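Local coordinates for protein uroporphyrinogen-III synthetase (Pseudomonas syringae pv. tomato, PDB 3RE1) that probably catalyses the cyclization of the linear tetrapyrrole hydroxymethylbilane to uroporphyrinogen III, with loss of water, in porphyrin biosynthesis, at residues 17-22 with 31-36; 223-228 with 255-260. One frame throughout, in Å; residues are numbered along the deposited sequence.

Contact 1: 17-22 with 31-36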
loop_
_atom_site.group_PDB
_atom_site.type_symbol
_atom_site.label_atom_id
_atom_site.label_comp_id
_atom_site.label_asym_id
_atom_site.label_seq_id
_atom_site.Cartn_x
_atom_site.Cartn_y
_atom_site.Cartn_z
ATOM N N LEU A 17 -13.282 12.514 -9.657
ATOM C CA LEU A 17 -12.195 12.194 -8.753
ATOM C C LEU A 17 -10.813 12.326 -9.342
ATOM O O LEU A 17 -10.632 12.210 -10.541
ATOM C CB LEU A 17 -12.401 10.785 -8.232
ATOM C CG LEU A 17 -13.723 10.680 -7.482
ATOM C CD1 LEU A 17 -13.892 9.259 -7.038
ATOM C CD2 LEU A 17 -13.739 11.632 -6.271
ATOM N N LEU A 18 -9.845 12.588 -8.477
ATOM C CA LEU A 18 -8.445 12.623 -8.855
ATOM C C LEU A 18 -7.885 11.362 -8.215
ATOM O O LEU A 18 -8.272 11.029 -7.101
ATOM C CB LEU A 18 -7.750 13.830 -8.229
ATOM C CG LEU A 18 -6.459 14.352 -8.888
ATOM C CD1 LEU A 18 -5.530 14.923 -7.828
ATOM C CD2 LEU A 18 -5.739 13.278 -9.602
ATOM N N LEU A 19 -7.014 10.649 -8.929
ATOM C CA LEU A 19 -6.440 9.395 -8.459
ATOM C C LEU A 19 -4.973 9.620 -8.456
ATOM O O LEU A 19 -4.426 10.167 -9.414
ATOM C CB LEU A 19 -6.780 8.238 -9.374
ATOM C CG LEU A 19 -8.268 7.968 -9.624
ATOM C CD1 LEU A 19 -8.442 6.751 -10.555
ATOM C CD2 LEU A 19 -8.966 7.723 -8.353
ATOM N N THR A 20 -4.334 9.213 -7.357
ATOM C CA THR A 20 -2.905 9.442 -7.177
ATOM C C THR A 20 -1.983 8.216 -7.097
ATOM O O THR A 20 -0.751 8.358 -7.065
ATOM C CB THR A 20 -2.664 10.293 -5.945
ATOM O OG1 THR A 20 -3.072 9.554 -4.791
ATOM C CG2 THR A 20 -3.457 11.621 -6.050
ATOM N N ARG A 21 -2.561 7.019 -7.105
ATOM C CA ARG A 21 -1.745 5.814 -7.040
ATOM C C ARG A 21 -0.940 5.513 -8.334
ATOM O O ARG A 21 -0.995 6.272 -9.302
ATOM C CB ARG A 21 -2.644 4.649 -6.638
ATOM C CG ARG A 21 -3.522 4.118 -7.714
ATOM C CD ARG A 21 -4.551 3.241 -7.077
ATOM N NE ARG A 21 -5.447 4.083 -6.313
ATOM C CZ ARG A 21 -6.245 3.668 -5.337
ATOM N NH1 ARG A 21 -6.273 2.396 -4.985
ATOM N NH2 ARG A 21 -7.011 4.549 -4.710
ATOM N N PRO A 22 -0.167 4.410 -8.350
ATOM C CA PRO A 22 0.645 3.989 -9.518
ATOM C C PRO A 22 -0.129 3.895 -10.816
ATOM O O PRO A 22 -1.331 3.615 -10.823
ATOM C CB PRO A 22 1.156 2.594 -9.121
ATOM C CG PRO A 22 1.265 2.688 -7.636
ATOM C CD PRO A 22 0.049 3.511 -7.198
ATOM N N ARG A 31 -10.834 2.389 -14.764
ATOM C CA ARG A 31 -11.783 1.544 -15.468
ATOM C C ARG A 31 -13.016 1.222 -14.601
ATOM O O ARG A 31 -14.127 1.645 -14.926
ATOM C CB ARG A 31 -11.090 0.252 -15.918
ATOM C CG ARG A 31 -11.795 -0.471 -17.060
ATOM C CD ARG A 31 -11.607 0.265 -18.398
ATOM N NE ARG A 31 -10.206 0.275 -18.828
ATOM C CZ ARG A 31 -9.597 -0.740 -19.451
ATOM N NH1 ARG A 31 -10.260 -1.866 -19.731
ATOM N NH2 ARG A 31 -8.316 -0.631 -19.787
ATOM N N VAL A 32 -12.831 0.486 -13.503
ATOM C CA VAL A 32 -13.976 0.089 -12.680
ATOM C C VAL A 32 -14.812 1.293 -12.269
ATOM O O VAL A 32 -16.025 1.180 -12.056
ATOM C CB VAL A 32 -13.554 -0.687 -11.422
ATOM C CG1 VAL A 32 -12.283 -0.087 -10.833
ATOM C CG2 VAL A 32 -14.704 -0.653 -10.403
ATOM N N LEU A 33 -14.160 2.447 -12.167
ATOM C CA LEU A 33 -14.841 3.680 -11.815
ATOM C C LEU A 33 -15.634 4.156 -13.035
ATOM O O LEU A 33 -16.814 4.496 -12.929
ATOM C CB LEU A 33 -13.812 4.732 -11.373
ATOM C CG LEU A 33 -13.878 5.381 -9.976
ATOM C CD1 LEU A 33 -14.199 4.370 -8.882
ATOM C CD2 LEU A 33 -12.546 6.067 -9.685
ATOM N N ALA A 34 -14.984 4.160 -14.198
ATOM C CA ALA A 34 -15.614 4.605 -15.459
ATOM C C ALA A 34 -16.913 3.847 -15.727
ATOM O O ALA A 34 -17.978 4.446 -15.851
ATOM C CB ALA A 34 -14.637 4.449 -16.655
ATOM N N ASP A 35 -16.822 2.523 -15.785
ATOM C CA ASP A 35 -17.982 1.676 -16.044
ATOM C C ASP A 35 -18.962 1.673 -14.864
ATOM O O ASP A 35 -19.827 0.790 -14.764
ATOM C CB ASP A 35 -17.526 0.245 -16.348
ATOM C CG ASP A 35 -16.062 0.176 -16.801
ATOM O OD1 ASP A 35 -15.632 1.028 -17.638
ATOM O OD2 ASP A 35 -15.341 -0.736 -16.308
ATOM N N ALA A 36 -18.823 2.655 -13.975
ATOM C CA ALA A 36 -19.709 2.771 -12.836
ATOM C C ALA A 36 -20.308 4.164 -12.870
ATOM O O ALA A 36 -21.029 4.567 -11.956
ATOM C CB ALA A 36 -18.935 2.533 -11.519
#
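The 3.0 Å bond from Asp35 N to Arg31 O closes the last turn of helix 23-34, and that turn carries Leu33, which packs on Leu17 and Leu19 of the neighbouring strand. Strand 16-19, helix 23-34 and strand 39-42 form a beta-alpha-beta unit, the first of a flavodoxin-like parallel sheet, and this contact seats the end of its helix on its opening strand. The evidence for a purely apolar join is direct: no hydrogen bond crosses between 17-22 and 31-36, the summed buried area is a modest 93 Å², and all three touching residues are buried. The backbones stay well apart, with Leu17 CA and Leu33 CA separated by 9.4 Å, and the leucine branches bridge the distance. Leu19 sets CG beside its backbone N (chi1 -57°) and extends outward with chi2 at -179°, meeting Leu33 tip to tip. Ser26 and Leu29, earlier in the same helix, also touch Leu19. The strand itself is fixed from both flanks, since Leu17 and Leu19 bond through their backbones to Ser41 and Leu18 to Gly196. One methyl of the helix serves both strand residues: Leu33 CD2 lies 4.2 Å from Leu19 CD2 and 4.4 Å from Leu17 CD1.

Contact 2: 223-228 with 255-260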
loop_
_atom_site.group_PDB
_atom_site.type_symbol
_atom_site.label_atom_id
_atom_site.label_comp_id
_atom_site.label_asym_id
_atom_site.label_seq_id
_atom_site.Cartn_x
_atom_site.Cartn_y
_atom_site.Cartn_z
ATOM N N PRO A 223 -13.142 17.120 -0.912
ATOM C CA PRO A 223 -13.256 15.831 -0.240
ATOM C C PRO A 223 -12.009 15.030 -0.463
ATOM O O PRO A 223 -11.571 14.868 -1.595
ATOM C CB PRO A 223 -14.457 15.186 -0.910
ATOM C CG PRO A 223 -15.343 16.392 -1.210
ATOM C CD PRO A 223 -14.340 17.430 -1.710
ATOM N N LEU A 224 -11.434 14.526 0.622
ATOM C CA LEU A 224 -10.240 13.724 0.516
ATOM C C LEU A 224 -10.506 12.295 0.969
ATOM O O LEU A 224 -10.820 12.061 2.143
ATOM C CB LEU A 224 -9.109 14.363 1.327
ATOM C CG LEU A 224 -7.828 13.536 1.465
ATOM C CD1 LEU A 224 -7.200 13.329 0.109
ATOM C CD2 LEU A 224 -6.887 14.217 2.450
ATOM N N PHE A 225 -10.345 11.351 0.047
ATOM C CA PHE A 225 -10.589 9.934 0.320
ATOM C C PHE A 225 -9.318 9.130 0.711
ATOM O O PHE A 225 -8.493 8.748 -0.136
ATOM C CB PHE A 225 -11.266 9.295 -0.901
ATOM C CG PHE A 225 -12.639 9.836 -1.179
ATOM C CD1 PHE A 225 -12.797 11.019 -1.892
ATOM C CD2 PHE A 225 -13.776 9.187 -0.676
ATOM C CE1 PHE A 225 -14.063 11.547 -2.113
ATOM C CE2 PHE A 225 -15.035 9.690 -0.878
ATOM C CZ PHE A 225 -15.194 10.879 -1.610
ATOM N N VAL A 226 -9.174 8.898 2.012
ATOM C CA VAL A 226 -8.019 8.220 2.566
ATOM C C VAL A 226 -8.320 6.754 2.829
ATOM O O VAL A 226 -9.449 6.397 3.183
ATOM C CB VAL A 226 -7.591 8.890 3.868
ATOM C CG1 VAL A 226 -7.513 10.362 3.610
ATOM C CG2 VAL A 226 -8.582 8.573 5.012
ATOM N N PRO A 227 -7.310 5.888 2.680
ATOM C CA PRO A 227 -7.462 4.448 2.840
ATOM C C PRO A 227 -7.673 3.977 4.273
ATOM O O PRO A 227 -8.261 2.910 4.480
ATOM C CB PRO A 227 -6.134 3.897 2.297
ATOM C CG PRO A 227 -5.479 5.032 1.585
ATOM C CD PRO A 227 -5.916 6.224 2.349
ATOM N N SER A 228 -7.212 4.748 5.266
ATOM C CA SER A 228 -7.313 4.295 6.654
ATOM C C SER A 228 -7.261 5.402 7.701
ATOM O O SER A 228 -7.001 6.555 7.378
ATOM C CB SER A 228 -6.207 3.290 6.918
ATOM O OG SER A 228 -4.935 3.922 6.779
ATOM N N LEU A 255 -16.201 3.092 -3.734
ATOM C CA LEU A 255 -17.555 3.303 -4.209
ATOM C C LEU A 255 -18.471 3.382 -2.992
ATOM O O LEU A 255 -19.346 4.257 -2.923
ATOM C CB LEU A 255 -17.986 2.166 -5.130
ATOM C CG LEU A 255 -16.983 1.836 -6.242
ATOM C CD1 LEU A 255 -17.431 0.615 -6.987
ATOM C CD2 LEU A 255 -16.828 3.010 -7.183
ATOM N N ALA A 256 -18.253 2.492 -2.023
ATOM C CA ALA A 256 -19.052 2.488 -0.813
ATOM C C ALA A 256 -18.946 3.828 -0.109
ATOM O O ALA A 256 -19.911 4.282 0.535
ATOM C CB ALA A 256 -18.619 1.372 0.108
ATOM N N ALA A 257 -17.785 4.472 -0.237
ATOM C CA ALA A 257 -17.571 5.758 0.424
ATOM C C ALA A 257 -18.236 6.897 -0.331
ATOM O O ALA A 257 -18.808 7.806 0.283
ATOM C CB ALA A 257 -16.093 6.039 0.607
ATOM N N LEU A 258 -18.154 6.856 -1.657
ATOM C CA LEU A 258 -18.819 7.854 -2.492
ATOM C C LEU A 258 -20.326 7.813 -2.237
ATOM O O LEU A 258 -20.928 8.823 -1.894
ATOM C CB LEU A 258 -18.515 7.585 -3.965
ATOM C CG LEU A 258 -17.050 7.757 -4.360
ATOM C CD1 LEU A 258 -16.696 6.980 -5.629
ATOM C CD2 LEU A 258 -16.781 9.226 -4.547
ATOM N N ARG A 259 -20.927 6.632 -2.379
ATOM C CA ARG A 259 -22.370 6.462 -2.129
ATOM C C ARG A 259 -22.747 6.972 -0.752
ATOM O O ARG A 259 -23.862 7.433 -0.536
ATOM C CB ARG A 259 -22.790 4.993 -2.186
ATOM C CG ARG A 259 -22.374 4.211 -3.410
ATOM C CD ARG A 259 -22.865 2.759 -3.262
ATOM N NE ARG A 259 -22.347 2.126 -2.035
ATOM C CZ ARG A 259 -22.705 0.924 -1.579
ATOM N NH1 ARG A 259 -23.609 0.187 -2.241
ATOM N NH2 ARG A 259 -22.154 0.460 -0.450
ATOM N N ASP A 260 -21.808 6.861 0.182
ATOM C CA ASP A 260 -22.025 7.256 1.568
ATOM C C ASP A 260 -21.918 8.776 1.751
ATOM O O ASP A 260 -22.425 9.331 2.735
ATOM C CB ASP A 260 -21.012 6.528 2.465
ATOM C CG ASP A 260 -21.645 5.956 3.722
ATOM O OD1 ASP A 260 -22.632 5.186 3.610
ATOM O OD2 ASP A 260 -21.147 6.270 4.828
#
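Phe225 reaches from strand 224-226 to Ala257 and Leu258 on helix 251-260. Its CB leaves the strand toward the helix, and chi1 of -65° puts CG beside the backbone N, anti to the carbonyl carbon, carrying the ring outward. Neither CB nor CG comes within contact distance of the helix; the touching begins one atom further on. CD2 lies 4.1 Å from Ala257 CB, and CE2 is at the same distance from that methyl, which sits at the ring edge, near the ring plane. The five-stranded parallel sheet has the 2-1-3-4-5 order of a flavodoxin-like fold, and here its fourth strand receives the closing helix on one face, while Leu224 and Val226 turn to helix 229-238 on the other. CE2 also meets Leu258 CD2 at 4.1 Å, and at the ring tip CZ makes the closest approach, 3.7 Å to that same methyl. The two side chains cross at about a right angle, with Leu258 CD2 oblique to the ring. Ile244 of the adjacent strand touches both Phe225 and Ala257. The turn that carries both helix partners is held by a 2.9 Å bond from Arg259 N to Leu255 O.

How the contacts relate
Contacts 1 and 2 both lie in the buried core, and both pack a helix on the same face of one parallel sheet, the first on strand 16-19 and the second on strand 224-226, both inner strands. Their centres are 12 Å apart, and they merge: Leu33 CD1 lies 3.4 Å from Leu255 CD2, Leu17 CD1 lies 3.8 Å from Leu258 CD2, and Leu17 CD2 lies 4.2 Å from Phe225 CE1. Neither has a hydrogen bond across its segments. Contact 1 is leucine on leucine within a local beta-alpha-beta unit; contact 2 sets an aromatic ring against aliphatic methyls, burying 117 Å², and its helix and strand are separated along the chain by helix 229-238 and strand 243-245.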